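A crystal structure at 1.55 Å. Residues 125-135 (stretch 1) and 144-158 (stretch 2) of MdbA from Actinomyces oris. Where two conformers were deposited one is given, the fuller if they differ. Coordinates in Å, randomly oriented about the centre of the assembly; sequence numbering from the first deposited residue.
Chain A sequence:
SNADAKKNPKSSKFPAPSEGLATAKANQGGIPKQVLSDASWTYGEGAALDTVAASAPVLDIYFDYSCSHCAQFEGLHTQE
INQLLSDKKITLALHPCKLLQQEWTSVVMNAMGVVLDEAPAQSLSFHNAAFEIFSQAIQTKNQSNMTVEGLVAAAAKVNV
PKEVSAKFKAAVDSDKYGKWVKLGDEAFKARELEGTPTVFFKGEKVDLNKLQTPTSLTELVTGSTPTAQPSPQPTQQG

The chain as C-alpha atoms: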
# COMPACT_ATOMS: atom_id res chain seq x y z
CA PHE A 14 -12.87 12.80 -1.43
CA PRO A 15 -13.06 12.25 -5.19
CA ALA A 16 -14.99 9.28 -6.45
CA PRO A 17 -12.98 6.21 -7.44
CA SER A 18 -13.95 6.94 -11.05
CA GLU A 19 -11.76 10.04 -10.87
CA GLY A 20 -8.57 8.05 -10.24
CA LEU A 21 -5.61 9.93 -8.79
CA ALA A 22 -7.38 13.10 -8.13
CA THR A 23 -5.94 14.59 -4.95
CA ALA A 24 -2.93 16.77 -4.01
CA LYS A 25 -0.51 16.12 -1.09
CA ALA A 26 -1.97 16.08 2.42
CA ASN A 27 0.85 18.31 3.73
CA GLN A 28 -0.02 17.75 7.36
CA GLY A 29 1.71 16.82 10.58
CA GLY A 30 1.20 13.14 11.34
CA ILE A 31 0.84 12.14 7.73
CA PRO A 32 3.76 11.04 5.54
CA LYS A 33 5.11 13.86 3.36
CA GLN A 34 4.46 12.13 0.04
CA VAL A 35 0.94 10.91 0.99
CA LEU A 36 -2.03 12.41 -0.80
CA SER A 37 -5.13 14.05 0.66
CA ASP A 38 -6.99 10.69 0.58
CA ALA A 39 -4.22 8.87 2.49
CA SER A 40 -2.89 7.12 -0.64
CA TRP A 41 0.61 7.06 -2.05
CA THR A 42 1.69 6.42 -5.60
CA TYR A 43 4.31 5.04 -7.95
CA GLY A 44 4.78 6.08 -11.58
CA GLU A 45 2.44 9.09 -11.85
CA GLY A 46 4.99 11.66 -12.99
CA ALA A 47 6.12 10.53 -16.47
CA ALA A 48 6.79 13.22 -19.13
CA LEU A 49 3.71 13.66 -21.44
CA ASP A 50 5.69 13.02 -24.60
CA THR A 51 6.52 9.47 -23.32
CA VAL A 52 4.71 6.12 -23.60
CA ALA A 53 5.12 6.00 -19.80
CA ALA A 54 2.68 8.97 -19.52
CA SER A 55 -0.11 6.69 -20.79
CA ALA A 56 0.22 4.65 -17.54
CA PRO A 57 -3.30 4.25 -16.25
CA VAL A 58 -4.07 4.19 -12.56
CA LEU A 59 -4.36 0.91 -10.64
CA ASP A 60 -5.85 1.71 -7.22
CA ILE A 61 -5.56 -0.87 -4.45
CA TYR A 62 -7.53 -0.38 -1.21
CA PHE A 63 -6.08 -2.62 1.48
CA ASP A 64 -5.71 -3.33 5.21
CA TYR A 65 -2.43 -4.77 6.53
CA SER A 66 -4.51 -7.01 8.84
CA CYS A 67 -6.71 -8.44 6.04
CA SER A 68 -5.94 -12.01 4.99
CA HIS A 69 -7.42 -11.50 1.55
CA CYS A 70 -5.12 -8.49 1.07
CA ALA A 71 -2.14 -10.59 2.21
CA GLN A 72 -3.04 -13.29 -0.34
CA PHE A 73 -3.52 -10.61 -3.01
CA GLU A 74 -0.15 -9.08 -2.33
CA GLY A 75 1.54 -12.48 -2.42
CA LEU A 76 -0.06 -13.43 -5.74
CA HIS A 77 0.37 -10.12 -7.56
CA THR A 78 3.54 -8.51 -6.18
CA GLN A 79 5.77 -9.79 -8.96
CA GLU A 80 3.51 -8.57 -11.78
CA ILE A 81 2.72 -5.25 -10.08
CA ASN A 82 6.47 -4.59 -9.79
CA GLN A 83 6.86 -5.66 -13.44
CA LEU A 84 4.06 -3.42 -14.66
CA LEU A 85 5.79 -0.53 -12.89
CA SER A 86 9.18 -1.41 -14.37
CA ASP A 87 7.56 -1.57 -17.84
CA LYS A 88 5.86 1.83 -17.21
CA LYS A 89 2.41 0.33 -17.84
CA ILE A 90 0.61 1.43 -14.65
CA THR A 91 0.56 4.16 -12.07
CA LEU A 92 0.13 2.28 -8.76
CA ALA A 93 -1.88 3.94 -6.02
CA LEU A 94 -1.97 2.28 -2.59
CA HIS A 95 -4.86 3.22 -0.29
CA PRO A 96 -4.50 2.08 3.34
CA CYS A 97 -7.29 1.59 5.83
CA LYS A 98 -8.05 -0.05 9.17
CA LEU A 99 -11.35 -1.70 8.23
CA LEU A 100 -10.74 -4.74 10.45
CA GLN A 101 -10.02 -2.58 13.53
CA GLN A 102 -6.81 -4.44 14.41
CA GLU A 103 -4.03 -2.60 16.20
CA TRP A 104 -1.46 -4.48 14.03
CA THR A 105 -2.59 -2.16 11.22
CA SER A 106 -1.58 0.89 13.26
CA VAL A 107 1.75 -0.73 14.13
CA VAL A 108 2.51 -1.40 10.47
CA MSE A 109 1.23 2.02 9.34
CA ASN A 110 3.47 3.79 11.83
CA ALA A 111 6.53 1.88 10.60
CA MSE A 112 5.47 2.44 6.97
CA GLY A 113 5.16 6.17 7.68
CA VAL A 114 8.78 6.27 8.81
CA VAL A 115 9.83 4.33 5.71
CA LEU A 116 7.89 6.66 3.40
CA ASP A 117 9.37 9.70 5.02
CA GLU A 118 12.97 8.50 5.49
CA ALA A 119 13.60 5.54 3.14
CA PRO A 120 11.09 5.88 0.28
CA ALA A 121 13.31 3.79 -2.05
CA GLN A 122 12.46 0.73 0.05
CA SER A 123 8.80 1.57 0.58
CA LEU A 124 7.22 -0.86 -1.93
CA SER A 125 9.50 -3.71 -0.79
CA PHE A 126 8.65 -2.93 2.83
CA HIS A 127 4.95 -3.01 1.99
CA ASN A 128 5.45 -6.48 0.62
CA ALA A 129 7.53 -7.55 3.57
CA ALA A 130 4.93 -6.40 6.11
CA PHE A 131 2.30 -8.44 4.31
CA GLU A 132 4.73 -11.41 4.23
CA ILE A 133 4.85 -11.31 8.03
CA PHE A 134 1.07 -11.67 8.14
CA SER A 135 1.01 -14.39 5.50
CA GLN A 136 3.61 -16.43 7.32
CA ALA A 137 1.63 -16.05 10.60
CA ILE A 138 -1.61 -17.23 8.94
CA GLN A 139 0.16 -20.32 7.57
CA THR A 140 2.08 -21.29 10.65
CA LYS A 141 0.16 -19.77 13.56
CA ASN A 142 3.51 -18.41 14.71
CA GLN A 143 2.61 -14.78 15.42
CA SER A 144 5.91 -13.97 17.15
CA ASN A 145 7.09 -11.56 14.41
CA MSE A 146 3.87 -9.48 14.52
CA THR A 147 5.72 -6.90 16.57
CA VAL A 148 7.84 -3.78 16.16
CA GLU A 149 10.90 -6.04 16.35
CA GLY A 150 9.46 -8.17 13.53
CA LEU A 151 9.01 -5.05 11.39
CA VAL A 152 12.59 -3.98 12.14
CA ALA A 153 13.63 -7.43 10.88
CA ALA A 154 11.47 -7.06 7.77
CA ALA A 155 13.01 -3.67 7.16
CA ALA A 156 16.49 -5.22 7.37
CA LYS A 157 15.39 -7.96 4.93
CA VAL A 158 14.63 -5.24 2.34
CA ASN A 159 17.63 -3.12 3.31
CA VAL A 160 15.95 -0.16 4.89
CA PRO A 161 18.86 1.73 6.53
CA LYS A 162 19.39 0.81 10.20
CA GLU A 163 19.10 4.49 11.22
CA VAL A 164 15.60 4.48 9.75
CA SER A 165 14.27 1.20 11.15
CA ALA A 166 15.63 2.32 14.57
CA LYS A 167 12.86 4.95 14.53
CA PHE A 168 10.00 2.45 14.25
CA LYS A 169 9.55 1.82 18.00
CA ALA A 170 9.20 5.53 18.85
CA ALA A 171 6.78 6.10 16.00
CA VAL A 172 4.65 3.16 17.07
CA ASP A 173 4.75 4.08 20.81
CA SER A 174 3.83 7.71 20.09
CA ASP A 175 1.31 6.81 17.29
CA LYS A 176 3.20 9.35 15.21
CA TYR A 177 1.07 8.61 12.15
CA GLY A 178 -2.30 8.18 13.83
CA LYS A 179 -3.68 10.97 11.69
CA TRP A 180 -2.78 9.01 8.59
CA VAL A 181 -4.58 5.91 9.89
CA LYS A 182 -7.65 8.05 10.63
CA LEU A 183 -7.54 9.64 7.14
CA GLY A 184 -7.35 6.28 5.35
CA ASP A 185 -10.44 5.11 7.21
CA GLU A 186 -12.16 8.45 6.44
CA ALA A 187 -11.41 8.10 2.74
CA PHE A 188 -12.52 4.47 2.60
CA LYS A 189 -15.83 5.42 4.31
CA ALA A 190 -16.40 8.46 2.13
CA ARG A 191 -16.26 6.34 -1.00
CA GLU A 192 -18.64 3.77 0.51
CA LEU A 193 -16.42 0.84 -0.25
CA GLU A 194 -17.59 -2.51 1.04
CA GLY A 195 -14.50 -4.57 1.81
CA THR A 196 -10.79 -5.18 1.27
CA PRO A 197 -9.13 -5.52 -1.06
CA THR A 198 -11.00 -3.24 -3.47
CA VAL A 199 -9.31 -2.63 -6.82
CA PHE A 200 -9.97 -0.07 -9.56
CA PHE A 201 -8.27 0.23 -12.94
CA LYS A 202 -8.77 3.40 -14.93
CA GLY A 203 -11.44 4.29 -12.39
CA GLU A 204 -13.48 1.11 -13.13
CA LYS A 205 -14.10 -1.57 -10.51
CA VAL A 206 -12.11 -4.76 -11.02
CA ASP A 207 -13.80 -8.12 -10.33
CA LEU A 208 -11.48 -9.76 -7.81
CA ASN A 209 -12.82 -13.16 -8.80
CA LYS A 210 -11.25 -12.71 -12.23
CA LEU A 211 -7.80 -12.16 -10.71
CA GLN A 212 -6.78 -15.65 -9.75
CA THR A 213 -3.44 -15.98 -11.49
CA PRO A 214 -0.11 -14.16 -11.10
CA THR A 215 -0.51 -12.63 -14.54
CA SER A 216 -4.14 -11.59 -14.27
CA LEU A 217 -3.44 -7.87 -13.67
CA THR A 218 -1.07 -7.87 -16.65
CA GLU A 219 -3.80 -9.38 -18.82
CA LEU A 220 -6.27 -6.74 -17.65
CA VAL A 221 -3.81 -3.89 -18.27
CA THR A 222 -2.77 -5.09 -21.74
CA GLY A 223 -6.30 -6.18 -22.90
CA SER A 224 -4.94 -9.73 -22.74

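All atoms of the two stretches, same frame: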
# COMPACT_ATOMS: atom_id res chain seq x y z
N SER A 125 8.97 -2.45 -1.30
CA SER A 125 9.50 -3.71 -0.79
C SER A 125 9.09 -3.92 0.66
O SER A 125 8.79 -5.04 1.10
CB SER A 125 11.01 -3.71 -0.90
OG SER A 125 11.38 -3.77 -2.23
N PHE A 126 9.06 -2.83 1.42
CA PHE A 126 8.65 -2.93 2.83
C PHE A 126 7.17 -3.27 2.94
O PHE A 126 6.74 -4.05 3.79
CB PHE A 126 8.99 -1.66 3.59
CG PHE A 126 8.71 -1.75 5.05
CD1 PHE A 126 9.44 -2.62 5.87
CD2 PHE A 126 7.74 -0.98 5.63
CE1 PHE A 126 9.18 -2.70 7.22
CE2 PHE A 126 7.47 -1.06 7.01
CZ PHE A 126 8.17 -1.95 7.79
N HIS A 127 6.38 -2.67 2.07
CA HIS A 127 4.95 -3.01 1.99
C HIS A 127 4.77 -4.50 1.81
O HIS A 127 4.00 -5.15 2.51
CB HIS A 127 4.35 -2.25 0.79
CG HIS A 127 2.91 -2.53 0.54
ND1 HIS A 127 1.90 -1.99 1.29
CD2 HIS A 127 2.31 -3.26 -0.43
CE1 HIS A 127 0.74 -2.39 0.81
NE2 HIS A 127 0.97 -3.15 -0.25
N ASN A 128 5.48 -5.04 0.83
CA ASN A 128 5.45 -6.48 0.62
C ASN A 128 5.90 -7.26 1.84
O ASN A 128 5.31 -8.32 2.19
CB ASN A 128 6.33 -6.86 -0.57
CG ASN A 128 6.37 -8.35 -0.78
OD1 ASN A 128 5.40 -8.94 -1.28
ND2 ASN A 128 7.45 -8.99 -0.38
N ALA A 129 7.00 -6.82 2.45
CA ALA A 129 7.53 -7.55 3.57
C ALA A 129 6.59 -7.57 4.76
O ALA A 129 6.53 -8.57 5.49
CB ALA A 129 8.92 -7.02 3.93
N ALA A 130 5.86 -6.47 4.98
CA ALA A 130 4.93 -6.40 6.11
C ALA A 130 3.78 -7.36 5.86
O ALA A 130 3.32 -8.02 6.78
CB ALA A 130 4.40 -5.00 6.26
N PHE A 131 3.32 -7.45 4.62
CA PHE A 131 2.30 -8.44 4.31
C PHE A 131 2.83 -9.87 4.43
O PHE A 131 2.10 -10.76 4.82
CB PHE A 131 1.71 -8.22 2.92
CG PHE A 131 0.46 -7.38 2.92
CD1 PHE A 131 -0.62 -7.77 3.68
CD2 PHE A 131 0.38 -6.17 2.25
CE1 PHE A 131 -1.80 -7.03 3.68
CE2 PHE A 131 -0.80 -5.45 2.23
CZ PHE A 131 -1.89 -5.88 2.97
N GLU A 132 4.10 -10.08 4.12
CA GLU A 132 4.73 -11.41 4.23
C GLU A 132 4.71 -11.88 5.68
O GLU A 132 4.53 -13.06 5.97
CB GLU A 132 6.17 -11.34 3.68
CG GLU A 132 6.92 -12.67 3.64
CD GLU A 132 8.11 -12.61 2.69
OE1 GLU A 132 8.32 -11.57 2.02
OE2 GLU A 132 8.87 -13.59 2.64
N ILE A 133 4.93 -10.95 6.60
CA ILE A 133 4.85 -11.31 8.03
C ILE A 133 3.46 -11.93 8.33
O ILE A 133 3.33 -12.98 8.98
CB ILE A 133 5.09 -10.10 8.97
CG1 ILE A 133 6.54 -9.67 8.96
CG2 ILE A 133 4.71 -10.39 10.41
CD1 ILE A 133 6.82 -8.39 9.71
N PHE A 134 2.43 -11.25 7.87
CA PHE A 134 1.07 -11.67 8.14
C PHE A 134 0.80 -13.00 7.45
O PHE A 134 0.23 -13.90 8.06
CB PHE A 134 0.09 -10.58 7.68
CG PHE A 134 -1.31 -10.75 8.20
CD1 PHE A 134 -1.69 -10.15 9.39
CD2 PHE A 134 -2.23 -11.50 7.51
CE1 PHE A 134 -2.98 -10.30 9.88
CE2 PHE A 134 -3.52 -11.66 8.00
CZ PHE A 134 -3.90 -11.06 9.18
N SER A 135 1.21 -13.13 6.19
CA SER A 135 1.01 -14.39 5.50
C SER A 135 1.70 -15.55 6.21
O SER A 135 1.14 -16.64 6.34
CB SER A 135 1.54 -14.31 4.06
OG SER A 135 0.77 -13.45 3.30
N SER A 144 4.87 -14.61 16.34
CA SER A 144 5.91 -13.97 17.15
C SER A 144 6.58 -12.75 16.49
O SER A 144 7.23 -11.96 17.19
CB SER A 144 7.00 -15.00 17.59
OG SER A 144 7.74 -15.51 16.49
N ASN A 145 6.51 -12.67 15.17
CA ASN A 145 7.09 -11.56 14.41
C ASN A 145 6.11 -10.43 14.17
O ASN A 145 6.47 -9.42 13.51
CB ASN A 145 7.57 -12.04 13.04
CG ASN A 145 8.63 -13.07 13.15
OD1 ASN A 145 9.62 -12.89 13.88
ND2 ASN A 145 8.44 -14.19 12.48
N MSE A 146 4.88 -10.57 14.67
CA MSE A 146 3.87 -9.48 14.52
C MSE A 146 4.07 -8.44 15.60
O MSE A 146 3.21 -8.22 16.49
CB MSE A 146 2.47 -10.07 14.48
CG MSE A 146 2.34 -10.92 13.23
SE MSE A 146 0.51 -11.56 13.06
CE MSE A 146 -0.35 -9.88 12.54
N THR A 147 5.27 -7.84 15.57
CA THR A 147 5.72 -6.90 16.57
C THR A 147 6.54 -5.82 15.89
O THR A 147 6.92 -5.97 14.72
CB THR A 147 6.65 -7.61 17.55
OG1 THR A 147 7.79 -8.12 16.86
CG2 THR A 147 5.95 -8.76 18.27
N VAL A 148 6.87 -4.76 16.64
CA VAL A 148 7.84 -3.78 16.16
C VAL A 148 9.18 -4.45 15.77
O VAL A 148 9.75 -4.16 14.72
CB VAL A 148 8.08 -2.65 17.20
CG1 VAL A 148 9.19 -1.73 16.74
CG2 VAL A 148 6.80 -1.89 17.38
N GLU A 149 9.64 -5.38 16.60
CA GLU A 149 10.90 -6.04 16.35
C GLU A 149 10.86 -6.85 15.05
O GLU A 149 11.81 -6.86 14.30
CB GLU A 149 11.24 -6.94 17.55
CG GLU A 149 11.53 -6.12 18.82
CD GLU A 149 10.34 -5.38 19.47
OE1 GLU A 149 9.19 -5.91 19.47
OE2 GLU A 149 10.56 -4.24 20.01
N GLY A 150 9.69 -7.45 14.77
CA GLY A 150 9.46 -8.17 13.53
C GLY A 150 9.51 -7.23 12.34
O GLY A 150 10.03 -7.57 11.29
N LEU A 151 8.93 -6.05 12.49
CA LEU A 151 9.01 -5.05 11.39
C LEU A 151 10.41 -4.52 11.19
O LEU A 151 10.78 -4.22 10.08
CB LEU A 151 8.04 -3.90 11.62
CG LEU A 151 6.55 -4.28 11.49
CD1 LEU A 151 5.66 -3.25 12.15
CD2 LEU A 151 6.20 -4.51 10.01
N VAL A 152 11.17 -4.34 12.26
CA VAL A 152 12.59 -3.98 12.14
C VAL A 152 13.30 -5.08 11.32
O VAL A 152 14.07 -4.80 10.40
CB VAL A 152 13.23 -3.79 13.51
CG1 VAL A 152 14.73 -3.64 13.39
CG2 VAL A 152 12.66 -2.53 14.21
N ALA A 153 13.01 -6.33 11.62
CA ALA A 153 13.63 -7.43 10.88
C ALA A 153 13.20 -7.44 9.42
O ALA A 153 14.02 -7.65 8.54
CB ALA A 153 13.37 -8.74 11.57
N ALA A 154 11.93 -7.14 9.14
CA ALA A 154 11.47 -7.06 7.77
C ALA A 154 12.15 -5.90 7.04
O ALA A 154 12.49 -5.99 5.87
CB ALA A 154 9.98 -6.87 7.74
N ALA A 155 12.32 -4.78 7.73
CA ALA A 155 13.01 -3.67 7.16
C ALA A 155 14.46 -4.02 6.82
O ALA A 155 14.94 -3.68 5.74
CB ALA A 155 12.95 -2.52 8.11
N ALA A 156 15.13 -4.80 7.67
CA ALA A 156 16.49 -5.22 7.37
C ALA A 156 16.49 -6.14 6.14
O ALA A 156 17.39 -6.03 5.31
CB ALA A 156 17.09 -5.94 8.56
N LYS A 157 15.50 -7.02 6.06
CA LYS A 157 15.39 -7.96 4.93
C LYS A 157 15.36 -7.21 3.59
O LYS A 157 15.89 -7.69 2.59
CB LYS A 157 14.15 -8.87 5.07
CG LYS A 157 13.96 -9.86 3.92
CD LYS A 157 12.76 -10.80 4.12
CE LYS A 157 11.42 -10.08 4.04
NZ LYS A 157 10.24 -10.96 3.73
N VAL A 158 14.71 -6.04 3.56
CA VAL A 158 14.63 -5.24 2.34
C VAL A 158 15.58 -4.06 2.34
O VAL A 158 15.49 -3.22 1.52
CB VAL A 158 13.17 -4.79 2.03
CG1 VAL A 158 12.24 -6.01 2.03
CG2 VAL A 158 12.67 -3.71 2.97
O HOH W 1 8.86 -10.26 5.79

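Stretch 1 is helical throughout. In stretch 2 a short loop leads into a helix that spans 148-157. The two helix axes approach to 9.1 Å, with 134° between their N-to-C directions, so the helices run roughly against each other but well off antiparallel. The contact buries 633 Å², summed over both sides, and is mostly apolar.

Ser-125 opens the contact at an exposed position. Its CB points toward stretch 2 and lies 3.8 Å from CB of Val-158. Its carbonyl O is 3.7 Å from CG1 of Val-158 and also accepts the helical bond from Ala-129 N. CA of Ser-125 is 6.2 Å from CA of Val-158.

Phe-126 is buried. Its CA-to-CB bond points sideways, but with chi1 at t the ring reaches stretch 2. The ring presents its edge to the backbone of the second helix: CE1 of Phe-126 is 3.6 Å from O of Leu-151 and 3.8 Å from N of Ala-155. CZ of Phe-126 meets CD2 of Leu-151 at 3.9 Å, and CE1 of Phe-126 meets CB of Ala-155 at 3.9 Å. The flat ring fits beside a helix surface kept low by alanines.

His-127 and Asn-128 make no contact with stretch 2.

Ala-129 marks the closest backbone pairing, with its CA 5.8 Å from CA of Ala-154. The two methyls point toward each other, and CB of Ala-129 lies 4.0 Å from CB of Ala-154. Both residues are buried, and their small side chains suit this tight approach. CB of Ala-129 also lies 4.0 Å from CG1 of Val-158 and 4.0 Å from CE of Lys-157.

Ala-130 adds a lighter contact, its CB 4.2 Å from CD2 of Leu-151. Phe-131 is out of reach.

Glu-132 supplies the charged contact at the margin. Its OE1 accepts a hydrogen bond from NZ of Lys-157 at 2.6 Å, which forms a salt bridge. The long lysine chain carries its amine across the contact while its CE passes the Ala-129 methyl. The same NZ of Lys-157 donates to the O of a water at 2.6 Å, and that water O donates to O of Ala-129 at 2.9 Å, a second polar link between the stretches.

Ile-133 has more of its surface covered by the other stretch than any other residue here. Its CD1 lies 3.9 Å from CD2 of Leu-151, 4.0 Å from CB of Ala-154 and 3.7 Å from O of Gly-150. Its CG2 packs 3.7 Å from CG of Met-146, a selenomethionine. Gly-150 has no side chain; an ideal CB there would clash with O of Asn-145, at 1.7 Å. N of Gly-150 donates to OG1 of Thr-147 at 2.9 Å, capping the second helix.

Phe-134 ends the contact. Its CD1 is 3.4 Å from CE of Met-146, whose SE sits 5.4 Å from the ring centroid in an oblique sulfur-aromatic type contact. The flexible Met-146 side chain thus covers both Ile-133 and Phe-134. Ser-135 lies beyond reach.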